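Local atomic coordinates of crispr-associated protein Cas5, dvulg subtype (Xanthomonas oryzae pv. oryzae, PDB entry 3VZI), a protein that belongs to the Cas5d family of CRISPR-associated proteins and is probably an RRM-fold endoribonuclease that processes CRISPR RNA in microbial immunity. Residues V25-Y30 with L156-F161; Y30-P35 with G212-P217; G40-I45 with I118-E123; K48-W53 with G135-I140; S84-I87 with D93-V96. All coordinates share one frame; numbering follows the deposited sequence.

Contacts 2, 3 and 4 are buried and built largely on apolar groups, and all three reach the five-stranded antiparallel sheet of the RRM-like fold. Contact 3 packs helix 35-45 on strand 114-124; contact 4 sets helix 134-146 against the start of the neighbouring strand 51-60, with a histidine ring packed on aliphatic groups; contact 2 joins the lead into helix 35-45 to the edge strand 213-215. Contacts 3 and 4 touch through Phe122 and Trp53, contacts 2 and 3 through Ile33. Contact 1 is a surface salt bridge; its segment 25-30 runs on into segment 30-35 of contact 2. Contact 5 stands apart, its centre about 39 Å from that of the chain, in a projecting helical hairpin.

Contact 1 of 5, residues V25-Y30 with L156-F161; sequences VERVSY and LGTREF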
# COMPACT_ATOMS: atom_id res chain seq x y z
N VAL A 25 -0.70 15.27 10.45
CA VAL A 25 -2.00 15.59 11.04
C VAL A 25 -3.09 14.86 10.27
O VAL A 25 -3.57 13.83 10.72
CB VAL A 25 -2.28 17.11 11.08
CG1 VAL A 25 -3.62 17.37 11.77
CG2 VAL A 25 -1.16 17.85 11.80
N GLU A 26 -3.46 15.38 9.10
CA GLU A 26 -4.45 14.72 8.23
C GLU A 26 -3.84 13.52 7.49
O GLU A 26 -2.64 13.49 7.23
CB GLU A 26 -5.03 15.70 7.23
CG GLU A 26 -5.96 16.73 7.85
CD GLU A 26 -5.67 18.13 7.36
OE1 GLU A 26 -4.47 18.50 7.29
OE2 GLU A 26 -6.63 18.88 7.04
N ARG A 27 -4.68 12.55 7.18
CA ARG A 27 -4.26 11.39 6.42
C ARG A 27 -4.57 11.62 4.94
O ARG A 27 -5.74 11.70 4.55
CB ARG A 27 -4.98 10.14 6.93
CG ARG A 27 -4.87 9.88 8.43
CD ARG A 27 -6.17 9.26 8.96
NE ARG A 27 -6.35 7.86 8.57
CZ ARG A 27 -7.52 7.22 8.48
NH1 ARG A 27 -8.66 7.85 8.74
NH2 ARG A 27 -7.56 5.94 8.13
N VAL A 28 -3.54 11.75 4.11
CA VAL A 28 -3.74 11.81 2.66
C VAL A 28 -3.04 10.62 2.00
O VAL A 28 -1.95 10.23 2.44
CB VAL A 28 -3.22 13.13 2.04
CG1 VAL A 28 -3.11 13.02 0.51
CG2 VAL A 28 -4.12 14.30 2.41
N SER A 29 -3.66 10.04 0.96
CA SER A 29 -3.01 8.97 0.22
C SER A 29 -2.07 9.40 -0.88
O SER A 29 -2.36 10.33 -1.64
CB SER A 29 -4.04 8.08 -0.42
OG SER A 29 -3.37 6.97 -1.01
N TYR A 30 -0.95 8.70 -0.97
CA TYR A 30 -0.14 8.68 -2.19
C TYR A 30 -1.00 8.28 -3.38
O TYR A 30 -2.00 7.59 -3.20
CB TYR A 30 0.97 7.65 -2.06
CG TYR A 30 2.17 8.11 -1.28
CD1 TYR A 30 2.87 9.25 -1.66
CD2 TYR A 30 2.62 7.38 -0.16
CE1 TYR A 30 3.99 9.67 -0.97
CE2 TYR A 30 3.76 7.76 0.52
CZ TYR A 30 4.44 8.91 0.11
OH TYR A 30 5.56 9.34 0.78
N LEU A 156 -4.99 -2.37 2.05
CA LEU A 156 -4.60 -1.32 1.16
C LEU A 156 -4.16 -0.09 1.96
O LEU A 156 -4.87 0.93 2.05
CB LEU A 156 -5.69 -1.04 0.11
CG LEU A 156 -6.00 -2.24 -0.78
CD1 LEU A 156 -7.06 -1.88 -1.83
CD2 LEU A 156 -4.73 -2.79 -1.42
N GLY A 157 -2.98 -0.22 2.56
CA GLY A 157 -2.35 0.87 3.28
C GLY A 157 -2.73 0.92 4.73
O GLY A 157 -1.87 1.00 5.59
N THR A 158 -4.01 0.87 5.04
CA THR A 158 -4.36 0.92 6.44
C THR A 158 -5.40 -0.14 6.68
O THR A 158 -6.06 -0.58 5.73
CB THR A 158 -4.79 2.33 6.91
OG1 THR A 158 -6.07 2.66 6.39
CG2 THR A 158 -3.75 3.39 6.45
N ARG A 159 -5.51 -0.59 7.94
CA ARG A 159 -6.22 -1.82 8.24
C ARG A 159 -7.73 -1.72 7.99
O ARG A 159 -8.41 -2.72 7.81
CB ARG A 159 -5.87 -2.32 9.66
CG ARG A 159 -5.78 -1.23 10.72
CD ARG A 159 -4.89 -1.60 11.91
NE ARG A 159 -5.68 -1.87 13.12
CZ ARG A 159 -6.30 -0.95 13.86
NH1 ARG A 159 -6.25 0.34 13.53
NH2 ARG A 159 -6.98 -1.31 14.95
N GLU A 160 -8.24 -0.50 7.93
CA GLU A 160 -9.65 -0.25 7.65
C GLU A 160 -10.02 -0.53 6.19
O GLU A 160 -11.20 -0.50 5.84
CB GLU A 160 -10.01 1.20 8.02
CG GLU A 160 -9.60 1.63 9.43
CD GLU A 160 -8.14 2.10 9.53
OE1 GLU A 160 -7.59 2.61 8.53
OE2 GLU A 160 -7.54 1.95 10.62
N PHE A 161 -9.01 -0.79 5.35
CA PHE A 161 -9.22 -1.10 3.94
C PHE A 161 -8.66 -2.47 3.54
O PHE A 161 -7.47 -2.60 3.25
CB PHE A 161 -8.61 -0.01 3.04
CG PHE A 161 -9.09 1.37 3.37
CD1 PHE A 161 -10.41 1.73 3.15
CD2 PHE A 161 -8.22 2.30 3.92
CE1 PHE A 161 -10.87 3.01 3.47
CE2 PHE A 161 -8.66 3.56 4.25
CZ PHE A 161 -9.99 3.92 4.02
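A salt bridge joins the short strand 27-28 to the type I beta turn from Thr158 to Phe161, with Arg27 on the strand facing Glu160 in the turn. Arg27 NH2 lies 3.4 Å from Glu160 OE1, a rather long approach. The carboxylate oxygen and the nearby hydroxyl of Thr158 both sit at the edge of the guanidinium, near its plane. The carboxylate itself is turned across that plane, the two flat groups standing 89° apart, so a single oxygen meets a single nitrogen and the paired, coplanar form of an arginine-carboxylate bridge is absent. Bends at chi2 and chi3 (145° and 74°) in the arginine chain bring NH2 to this place, while NH1 is hydrogen-bonded to the backbone O of Arg106. Within the turn, Thr158 OG1 donates to Glu160 OE1 over 2.6 Å, meeting the oxygen nearly end-on. The other carboxylate oxygen has its own partner: Arg159 NH1 is 3.6 Å from Glu160 OE2, which completes a network of three charged residues. The turn is closed by its backbone, Phe161 N giving a bond of 3.0 Å to Thr158 O. On the other segment, Arg27 and Ser29 are bonded through their backbones to Thr109, fixing strand 27-28 beside strand 108-112. With a hydroxyl and two arginines round it, the Glu160 carboxylate would be expected to stay ionised, and the attraction across this surface contact is mainly electrostatic.

Contact 2 of 5, residues Y30-P35 with G212-P217; sequences YDIITP and GLVAVP
Ile32 turns the end of its side chain onto the fork of Val214, its CD1 lying 3.9 Å from Val214 CG2 and 4.2 Å from Val214 CG1. The two side chains reach for each other tip to tip, so methyl groups alone meet. Val214 belongs to strand 213-215, an outermost strand of the five-stranded antiparallel sheet in this RRM-like fold, whereas Ile32 sits in the loop that leads from strand 27-28 into helix 35-45. The first torsion of Ile32 (chi1 68°) places CG1 between the backbone N and the carbonyl carbon, and a nearly straight chi2 then carries CD1 out to the strand. Along strand 213-215 and the residue after it the side chains alternate: Val214 and Val216 turn to segment 30-35, while Leu213 and Ala215 are exposed. The backbone of Val214 pairs with Ile58 and that of Val216 with Asp56, both on the neighbouring strand 51-60. The long hairpin of strands 184-194 and 202-210 adds apolar groups round the contact, Leu187 and Met190 against Ile32 and Met209 against Val214. One residue before the helix, Thr34 is its N-cap, with OG1 bonded to Ala37 N. This fixes the start of the helix next to the second touching pair. There the ring of Pro35, first residue of the helix, meets chiefly the CG1 branch of Val216: Val216 CG1 is 3.6 Å from Pro35 CG and 3.9 Å from Pro35 CB.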
# COMPACT_ATOMS: atom_id res chain seq x y z
N TYR A 30 -0.95 8.70 -0.97
CA TYR A 30 -0.14 8.68 -2.19
C TYR A 30 -1.00 8.28 -3.38
O TYR A 30 -2.00 7.59 -3.20
CB TYR A 30 0.97 7.65 -2.06
CG TYR A 30 2.17 8.11 -1.28
CD1 TYR A 30 2.87 9.25 -1.66
CD2 TYR A 30 2.62 7.38 -0.16
CE1 TYR A 30 3.99 9.67 -0.97
CE2 TYR A 30 3.76 7.76 0.52
CZ TYR A 30 4.44 8.91 0.11
OH TYR A 30 5.56 9.34 0.78
N ASP A 31 -0.61 8.71 -4.58
CA ASP A 31 -1.36 8.43 -5.81
C ASP A 31 -1.45 6.96 -6.15
O ASP A 31 -2.39 6.56 -6.85
CB ASP A 31 -0.71 9.12 -7.01
CG ASP A 31 -0.95 10.61 -7.05
OD1 ASP A 31 -0.96 11.25 -5.97
OD2 ASP A 31 -1.07 11.15 -8.18
N ILE A 32 -0.46 6.17 -5.73
CA ILE A 32 -0.46 4.73 -6.00
C ILE A 32 0.09 3.95 -4.80
O ILE A 32 0.79 4.52 -3.95
CB ILE A 32 0.39 4.38 -7.25
CG1 ILE A 32 1.90 4.64 -6.98
CG2 ILE A 32 -0.10 5.14 -8.46
CD1 ILE A 32 2.85 3.96 -7.94
N ILE A 33 -0.19 2.64 -4.74
CA ILE A 33 0.43 1.77 -3.71
C ILE A 33 1.95 1.98 -3.71
O ILE A 33 2.58 2.10 -4.79
CB ILE A 33 0.08 0.27 -3.95
CG1 ILE A 33 0.51 -0.62 -2.76
CG2 ILE A 33 0.59 -0.20 -5.32
CD1 ILE A 33 0.18 -2.12 -2.91
N THR A 34 2.50 2.06 -2.50
CA THR A 34 3.94 2.13 -2.27
C THR A 34 4.53 0.74 -2.33
O THR A 34 3.79 -0.27 -2.12
CB THR A 34 4.21 2.65 -0.85
OG1 THR A 34 3.65 1.75 0.11
CG2 THR A 34 3.66 4.06 -0.64
N PRO A 35 5.86 0.63 -2.56
CA PRO A 35 6.50 -0.72 -2.49
C PRO A 35 6.35 -1.38 -1.12
O PRO A 35 6.06 -2.57 -1.07
CB PRO A 35 7.97 -0.43 -2.79
CG PRO A 35 7.92 0.76 -3.67
CD PRO A 35 6.78 1.62 -3.12
N GLY A 212 1.16 2.74 -17.29
CA GLY A 212 0.74 2.04 -16.06
C GLY A 212 1.87 1.44 -15.24
O GLY A 212 1.75 1.29 -14.01
N LEU A 213 2.97 1.10 -15.90
CA LEU A 213 4.03 0.36 -15.24
C LEU A 213 4.94 1.32 -14.51
O LEU A 213 5.33 2.33 -15.08
CB LEU A 213 4.83 -0.41 -16.26
CG LEU A 213 5.71 -1.55 -15.78
CD1 LEU A 213 4.95 -2.53 -14.88
CD2 LEU A 213 6.23 -2.24 -17.03
N VAL A 214 5.22 1.03 -13.24
CA VAL A 214 6.12 1.78 -12.39
C VAL A 214 7.22 0.81 -11.95
O VAL A 214 6.99 -0.00 -11.07
CB VAL A 214 5.36 2.32 -11.12
CG1 VAL A 214 6.30 2.96 -10.10
CG2 VAL A 214 4.25 3.30 -11.49
N ALA A 215 8.40 0.89 -12.56
CA ALA A 215 9.56 0.08 -12.11
C ALA A 215 9.91 0.45 -10.67
O ALA A 215 9.92 1.60 -10.35
CB ALA A 215 10.76 0.33 -13.00
N VAL A 216 10.22 -0.52 -9.81
CA VAL A 216 10.62 -0.20 -8.43
C VAL A 216 12.12 -0.48 -8.22
O VAL A 216 12.55 -1.62 -8.31
CB VAL A 216 9.75 -0.98 -7.39
CG1 VAL A 216 10.25 -0.80 -5.96
CG2 VAL A 216 8.28 -0.56 -7.52
N PRO A 217 12.93 0.58 -7.98
CA PRO A 217 14.35 0.37 -7.71
C PRO A 217 14.59 -0.66 -6.61
O PRO A 217 13.76 -0.76 -5.73
CB PRO A 217 14.80 1.75 -7.25
CG PRO A 217 14.00 2.67 -8.10
CD PRO A 217 12.64 2.01 -8.18

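Contact 3 of 5, residues G40-I45 with I118-E123; sequences GILEAI and IAAHFE
Leu42 on helix 35-45 sets one methyl against strand 114-124, a helix-on-sheet contact in the core of the RRM-like fold. Its CD1 comes to 3.4 Å from Ala120 CB and stands at a looser 4.4 Å from Ile118 CG2. The leucine chain leaves the helix with CG anti to the carbonyl carbon (chi1 -48°) and CD1 stretched outward, so that this branch makes the closest approach to the strand. The CA atoms of Leu42 and Ala120, the nearest pair across the two segments, are 8.6 Å apart. In the next shell, Leu42 also rests on Leu9 of strand 7-13 and Trp53 of strand 51-60, the two strands that flank 114-124 in the sheet. Ile41, one residue earlier, packs on Leu9 and Val11, and Ile118 touches Ile33 of the loop before the helix. Backbone bonds hold the strand on both edges, from Ala120 to Val7 and from Ala119 to Asp56 and Ser57. Ala119 and His121 point away from the helix; there His121 ND1 is hydrogen-bonded to Asp56 OD2, and His121 NE2 makes a weak bond of 3.4 Å to Glu123 OE1.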
# COMPACT_ATOMS: atom_id res chain seq x y z
N GLY A 40 4.08 -5.65 2.03
CA GLY A 40 3.33 -5.98 3.23
C GLY A 40 2.14 -6.85 2.90
O GLY A 40 1.69 -7.62 3.74
N ILE A 41 1.64 -6.77 1.68
CA ILE A 41 0.59 -7.67 1.25
C ILE A 41 1.12 -9.07 0.93
O ILE A 41 0.46 -10.07 1.25
CB ILE A 41 -0.15 -7.14 0.01
CG1 ILE A 41 -0.87 -5.80 0.34
CG2 ILE A 41 -1.01 -8.24 -0.63
CD1 ILE A 41 -1.44 -5.11 -0.88
N LEU A 42 2.27 -9.17 0.27
CA LEU A 42 2.82 -10.50 -0.00
C LEU A 42 3.14 -11.23 1.33
O LEU A 42 2.81 -12.44 1.49
CB LEU A 42 4.04 -10.44 -0.93
CG LEU A 42 3.92 -9.59 -2.22
CD1 LEU A 42 5.27 -9.15 -2.76
CD2 LEU A 42 3.11 -10.28 -3.29
N GLU A 43 3.70 -10.50 2.30
CA GLU A 43 4.04 -11.08 3.59
C GLU A 43 2.78 -11.58 4.33
O GLU A 43 2.85 -12.59 5.07
CB GLU A 43 4.81 -10.11 4.48
CG GLU A 43 6.18 -9.76 3.93
CD GLU A 43 6.93 -8.76 4.78
OE1 GLU A 43 6.30 -7.94 5.47
OE2 GLU A 43 8.16 -8.79 4.76
N ALA A 44 1.64 -10.90 4.12
CA ALA A 44 0.38 -11.30 4.75
C ALA A 44 0.00 -12.67 4.24
O ALA A 44 -0.54 -13.51 4.98
CB ALA A 44 -0.74 -10.30 4.48
N ILE A 45 0.29 -12.90 2.96
CA ILE A 45 -0.07 -14.19 2.35
C ILE A 45 0.89 -15.26 2.83
O ILE A 45 0.47 -16.34 3.19
CB ILE A 45 -0.13 -14.14 0.83
CG1 ILE A 45 -1.16 -13.09 0.40
CG2 ILE A 45 -0.52 -15.50 0.31
CD1 ILE A 45 -1.46 -13.08 -1.08
N ILE A 118 1.04 -6.66 -8.68
CA ILE A 118 2.34 -6.54 -8.04
C ILE A 118 3.27 -7.59 -8.65
O ILE A 118 2.93 -8.77 -8.70
CB ILE A 118 2.23 -6.81 -6.52
CG1 ILE A 118 0.99 -6.14 -5.92
CG2 ILE A 118 3.54 -6.50 -5.80
CD1 ILE A 118 1.24 -4.96 -5.02
N ALA A 119 4.44 -7.17 -9.12
CA ALA A 119 5.43 -8.14 -9.62
C ALA A 119 6.59 -8.14 -8.65
O ALA A 119 7.27 -7.11 -8.49
CB ALA A 119 5.92 -7.76 -10.99
N ALA A 120 6.82 -9.29 -8.00
CA ALA A 120 7.81 -9.39 -6.96
C ALA A 120 8.47 -10.74 -7.03
O ALA A 120 8.03 -11.61 -7.75
CB ALA A 120 7.12 -9.25 -5.63
N HIS A 121 9.52 -10.91 -6.23
CA HIS A 121 10.11 -12.21 -5.98
C HIS A 121 10.66 -12.16 -4.58
O HIS A 121 10.70 -11.08 -3.98
CB HIS A 121 11.21 -12.53 -6.99
CG HIS A 121 12.37 -11.58 -6.94
ND1 HIS A 121 12.40 -10.43 -7.65
CD2 HIS A 121 13.56 -11.64 -6.22
CE1 HIS A 121 13.56 -9.77 -7.39
NE2 HIS A 121 14.27 -10.51 -6.51
N PHE A 122 11.07 -13.31 -4.04
CA PHE A 122 11.83 -13.30 -2.78
C PHE A 122 13.24 -13.81 -2.95
O PHE A 122 13.52 -14.60 -3.86
CB PHE A 122 11.14 -14.09 -1.67
CG PHE A 122 10.89 -15.55 -1.99
CD1 PHE A 122 9.68 -15.95 -2.57
CD2 PHE A 122 11.84 -16.52 -1.67
CE1 PHE A 122 9.44 -17.28 -2.84
CE2 PHE A 122 11.60 -17.85 -1.93
CZ PHE A 122 10.41 -18.23 -2.52
N GLU A 123 14.12 -13.36 -2.06
CA GLU A 123 15.47 -13.89 -1.94
C GLU A 123 15.55 -14.61 -0.60
O GLU A 123 14.96 -14.15 0.39
CB GLU A 123 16.51 -12.76 -2.05
CG GLU A 123 16.67 -12.17 -3.45
CD GLU A 123 17.20 -10.71 -3.48
OE1 GLU A 123 16.56 -9.83 -4.09
OE2 GLU A 123 18.29 -10.45 -2.90

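Contact 4 of 5, residues K48-W53 with G135-I140; sequences KPAIRW and GKHLDI
The His137 imidazole is set against three side chains from residues 48-51, each meeting a different part of the ring. Ile51 lays its CG2 methyl over one face in a CH-pi contact, 4.1 Å from the His137 ring centroid and 24° off the ring normal. The methyl is displaced toward the rim, where Ile51 CG2 is 3.8 Å from His137 CG. With chi1 of Ile51 at 65°, CG2 stands anti to the carbonyl carbon, where it faces the ring. Ala50 and Lys48 approach obliquely: Ala50 CB is 3.9 Å from His137 NE2, and Lys48 CB is 4.0 Å from His137 CE1. The lysine chain runs at about a right angle to the histidine side chain, touches it with CB and CG, then leads its ammonium away. Both ring nitrogens are engaged elsewhere, NE2 with Asp132 OD2 and ND1 with His46 NE2, which should fix the rotation of the ring. A type I turn, closed by a 2.9 Å bond from Ile51 N to Lys48 O, presents Lys48, Ala50 and Ile51 together. The contact thus joins helix 134-146 to the start of strand 51-60; Phe122 of strand 114-124 touches both His137 and Ile51, and Trp53 carries the packing on to Phe141 of helix 134-146 and Arg39 of helix 35-45.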
# COMPACT_ATOMS: atom_id res chain seq x y z
N LYS A 48 8.31 -15.67 6.22
CA LYS A 48 9.09 -16.36 7.25
C LYS A 48 10.44 -15.69 7.28
O LYS A 48 10.85 -15.11 6.27
CB LYS A 48 9.25 -17.85 6.91
CG LYS A 48 8.08 -18.75 7.32
CD LYS A 48 7.74 -18.56 8.78
CE LYS A 48 6.61 -19.47 9.23
NZ LYS A 48 7.13 -20.70 9.88
N PRO A 49 11.15 -15.76 8.42
CA PRO A 49 12.48 -15.13 8.45
C PRO A 49 13.38 -15.59 7.28
O PRO A 49 14.17 -14.78 6.77
CB PRO A 49 13.04 -15.58 9.81
CG PRO A 49 11.83 -15.74 10.67
CD PRO A 49 10.74 -16.24 9.77
N ALA A 50 13.24 -16.85 6.85
CA ALA A 50 13.98 -17.44 5.70
C ALA A 50 13.91 -16.64 4.41
O ALA A 50 14.72 -16.88 3.48
CB ALA A 50 13.47 -18.83 5.42
N ILE A 51 12.92 -15.75 4.30
CA ILE A 51 12.66 -15.15 3.00
C ILE A 51 12.51 -13.65 3.09
O ILE A 51 12.19 -13.10 4.16
CB ILE A 51 11.52 -15.83 2.17
CG1 ILE A 51 10.15 -15.73 2.81
CG2 ILE A 51 11.85 -17.30 1.85
CD1 ILE A 51 9.04 -15.81 1.80
N ARG A 52 12.79 -13.00 1.96
CA ARG A 52 12.75 -11.56 1.84
C ARG A 52 12.02 -11.25 0.56
O ARG A 52 12.50 -11.55 -0.54
CB ARG A 52 14.17 -10.98 1.81
CG ARG A 52 14.23 -9.46 1.90
CD ARG A 52 15.52 -8.86 1.37
NE ARG A 52 15.68 -7.49 1.87
CZ ARG A 52 16.70 -6.66 1.60
NH1 ARG A 52 17.70 -7.05 0.80
NH2 ARG A 52 16.73 -5.44 2.13
N TRP A 53 10.84 -10.68 0.69
CA TRP A 53 10.09 -10.25 -0.49
C TRP A 53 10.66 -9.01 -1.07
O TRP A 53 10.83 -8.02 -0.36
CB TRP A 53 8.66 -9.96 -0.11
CG TRP A 53 7.86 -11.21 -0.10
CD1 TRP A 53 7.36 -11.87 0.99
CD2 TRP A 53 7.49 -12.03 -1.25
NE1 TRP A 53 6.68 -12.99 0.60
CE2 TRP A 53 6.73 -13.14 -0.73
CE3 TRP A 53 7.70 -11.93 -2.62
CZ2 TRP A 53 6.20 -14.11 -1.54
CZ3 TRP A 53 7.16 -12.92 -3.43
CH2 TRP A 53 6.43 -13.99 -2.91
N GLY A 135 11.77 -23.39 -3.80
CA GLY A 135 10.66 -24.30 -4.08
C GLY A 135 9.59 -24.46 -3.01
O GLY A 135 8.40 -24.32 -3.30
N LYS A 136 10.00 -24.78 -1.79
CA LYS A 136 9.06 -24.89 -0.67
C LYS A 136 8.28 -23.60 -0.51
O LYS A 136 7.05 -23.60 -0.57
CB LYS A 136 9.81 -25.24 0.63
CG LYS A 136 8.95 -25.30 1.89
CD LYS A 136 9.81 -25.56 3.12
CE LYS A 136 9.14 -25.10 4.42
NZ LYS A 136 10.14 -24.84 5.50
N HIS A 137 9.00 -22.49 -0.35
CA HIS A 137 8.40 -21.21 -0.00
C HIS A 137 7.61 -20.56 -1.09
O HIS A 137 6.60 -19.87 -0.82
CB HIS A 137 9.46 -20.26 0.55
CG HIS A 137 9.84 -20.56 1.98
ND1 HIS A 137 9.00 -20.34 3.02
CD2 HIS A 137 11.00 -21.07 2.52
CE1 HIS A 137 9.59 -20.70 4.15
NE2 HIS A 137 10.82 -21.15 3.86
N LEU A 138 8.04 -20.76 -2.33
CA LEU A 138 7.27 -20.33 -3.50
C LEU A 138 5.98 -21.15 -3.62
O LEU A 138 4.95 -20.68 -4.08
CB LEU A 138 8.11 -20.45 -4.77
CG LEU A 138 7.42 -20.26 -6.12
CD1 LEU A 138 6.88 -18.83 -6.22
CD2 LEU A 138 8.38 -20.59 -7.27
N ASP A 139 6.04 -22.40 -3.21
CA ASP A 139 4.87 -23.22 -3.42
C ASP A 139 3.80 -22.96 -2.35
O ASP A 139 2.60 -23.06 -2.62
CB ASP A 139 5.25 -24.67 -3.52
CG ASP A 139 4.08 -25.54 -3.60
OD1 ASP A 139 3.32 -25.45 -4.61
OD2 ASP A 139 3.88 -26.29 -2.62
N ILE A 140 4.24 -22.60 -1.14
CA ILE A 140 3.34 -22.22 -0.06
C ILE A 140 2.61 -20.92 -0.42
O ILE A 140 1.40 -20.77 -0.17
CB ILE A 140 4.11 -22.07 1.27
CG1 ILE A 140 4.57 -23.44 1.78
CG2 ILE A 140 3.26 -21.32 2.30
CD1 ILE A 140 5.62 -23.32 2.86

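Contact 5 of 5, residues S84-I87 with D93-V96; sequences SKAI and DELV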
# COMPACT_ATOMS: atom_id res chain seq x y z
N SER A 84 -21.97 27.77 15.46
CA SER A 84 -22.47 29.10 15.63
C SER A 84 -23.31 29.20 16.92
O SER A 84 -23.11 30.11 17.77
CB SER A 84 -23.28 29.50 14.41
OG SER A 84 -23.52 30.89 14.43
N LYS A 85 -24.22 28.23 17.08
CA LYS A 85 -25.17 28.20 18.19
C LYS A 85 -24.51 27.99 19.54
O LYS A 85 -24.94 28.58 20.54
CB LYS A 85 -26.21 27.11 17.97
CG LYS A 85 -27.51 27.62 17.41
CD LYS A 85 -28.62 26.61 17.65
CE LYS A 85 -29.92 27.29 18.04
NZ LYS A 85 -30.91 26.26 18.41
N ALA A 86 -23.48 27.14 19.58
CA ALA A 86 -22.82 26.83 20.85
C ALA A 86 -21.95 28.00 21.30
O ALA A 86 -21.97 28.34 22.49
CB ALA A 86 -22.06 25.52 20.81
N ILE A 87 -21.25 28.65 20.37
CA ILE A 87 -20.61 29.96 20.67
C ILE A 87 -21.66 30.99 21.17
O ILE A 87 -21.47 31.63 22.20
CB ILE A 87 -19.82 30.56 19.45
CG1 ILE A 87 -18.73 29.61 18.93
CG2 ILE A 87 -19.17 31.87 19.84
CD1 ILE A 87 -18.18 30.01 17.58
N ASP A 93 -18.20 23.41 26.52
CA ASP A 93 -18.33 21.97 26.71
C ASP A 93 -18.73 21.31 25.38
O ASP A 93 -17.99 20.44 24.88
CB ASP A 93 -19.25 21.58 27.89
CG ASP A 93 -20.57 22.38 27.93
OD1 ASP A 93 -20.55 23.63 27.98
OD2 ASP A 93 -21.64 21.73 27.96
N GLU A 94 -19.83 21.76 24.79
CA GLU A 94 -20.25 21.30 23.46
C GLU A 94 -19.16 21.56 22.42
O GLU A 94 -18.91 20.71 21.57
CB GLU A 94 -21.58 21.92 23.03
CG GLU A 94 -22.79 21.29 23.72
CD GLU A 94 -24.04 22.17 23.68
OE1 GLU A 94 -24.02 23.23 23.01
OE2 GLU A 94 -25.06 21.80 24.34
N LEU A 95 -18.51 22.72 22.50
CA LEU A 95 -17.39 23.03 21.58
C LEU A 95 -16.20 22.08 21.72
O LEU A 95 -15.52 21.82 20.74
CB LEU A 95 -16.91 24.49 21.68
CG LEU A 95 -17.88 25.57 21.19
CD1 LEU A 95 -17.45 26.92 21.76
CD2 LEU A 95 -18.04 25.63 19.67
N VAL A 96 -15.95 21.59 22.93
CA VAL A 96 -14.86 20.64 23.18
C VAL A 96 -15.27 19.26 22.67
O VAL A 96 -14.48 18.56 22.02
CB VAL A 96 -14.43 20.61 24.65
CG1 VAL A 96 -13.39 19.53 24.91
CG2 VAL A 96 -13.86 21.97 25.05
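The Glu94 carboxylate is held through OE2, which forms a salt bridge with Arg91 NH2, while OE1 rests against the methyl of Ala86 on the other helix. Glu94 OE1 and Ala86 CB are 3.7 Å apart, a van der Waals contact. Beyond CG the glutamate chain is extended, which carries the carboxylate across to the alanine. Arg91, in the connection between the helices, has a second acidic partner: its NE forms a salt bridge with Asp93 OD2, so one guanidinium ties together two carboxylates near the start of helix 92-103. Helices 80-88 and 92-103 make a helical hairpin with a tight connection, inserted between strands 66-69 and 108-112 and projecting far from the body of the RRM-like fold. The small side chain of Ala86 is consistent with the close approach of the two backbones, Ala86 CA being 6.6 Å from Glu94 CA. The apolar part of the interface is carried by Leu95. Its CD2 methyl lies 4.2 Å from Ala86 CB, and the same Leu95 CD2 is 4.1 Å from Ile87 CG1. Ile87 and Leu95 run at about a right angle to each other. The CB of Ile87 is directed away from helix 92-103, yet with CG1 set anti to the carbonyl carbon (chi1 -57°) that methylene still meets both leucine methyls. Both residues also touch a neighbouring molecule in the crystal.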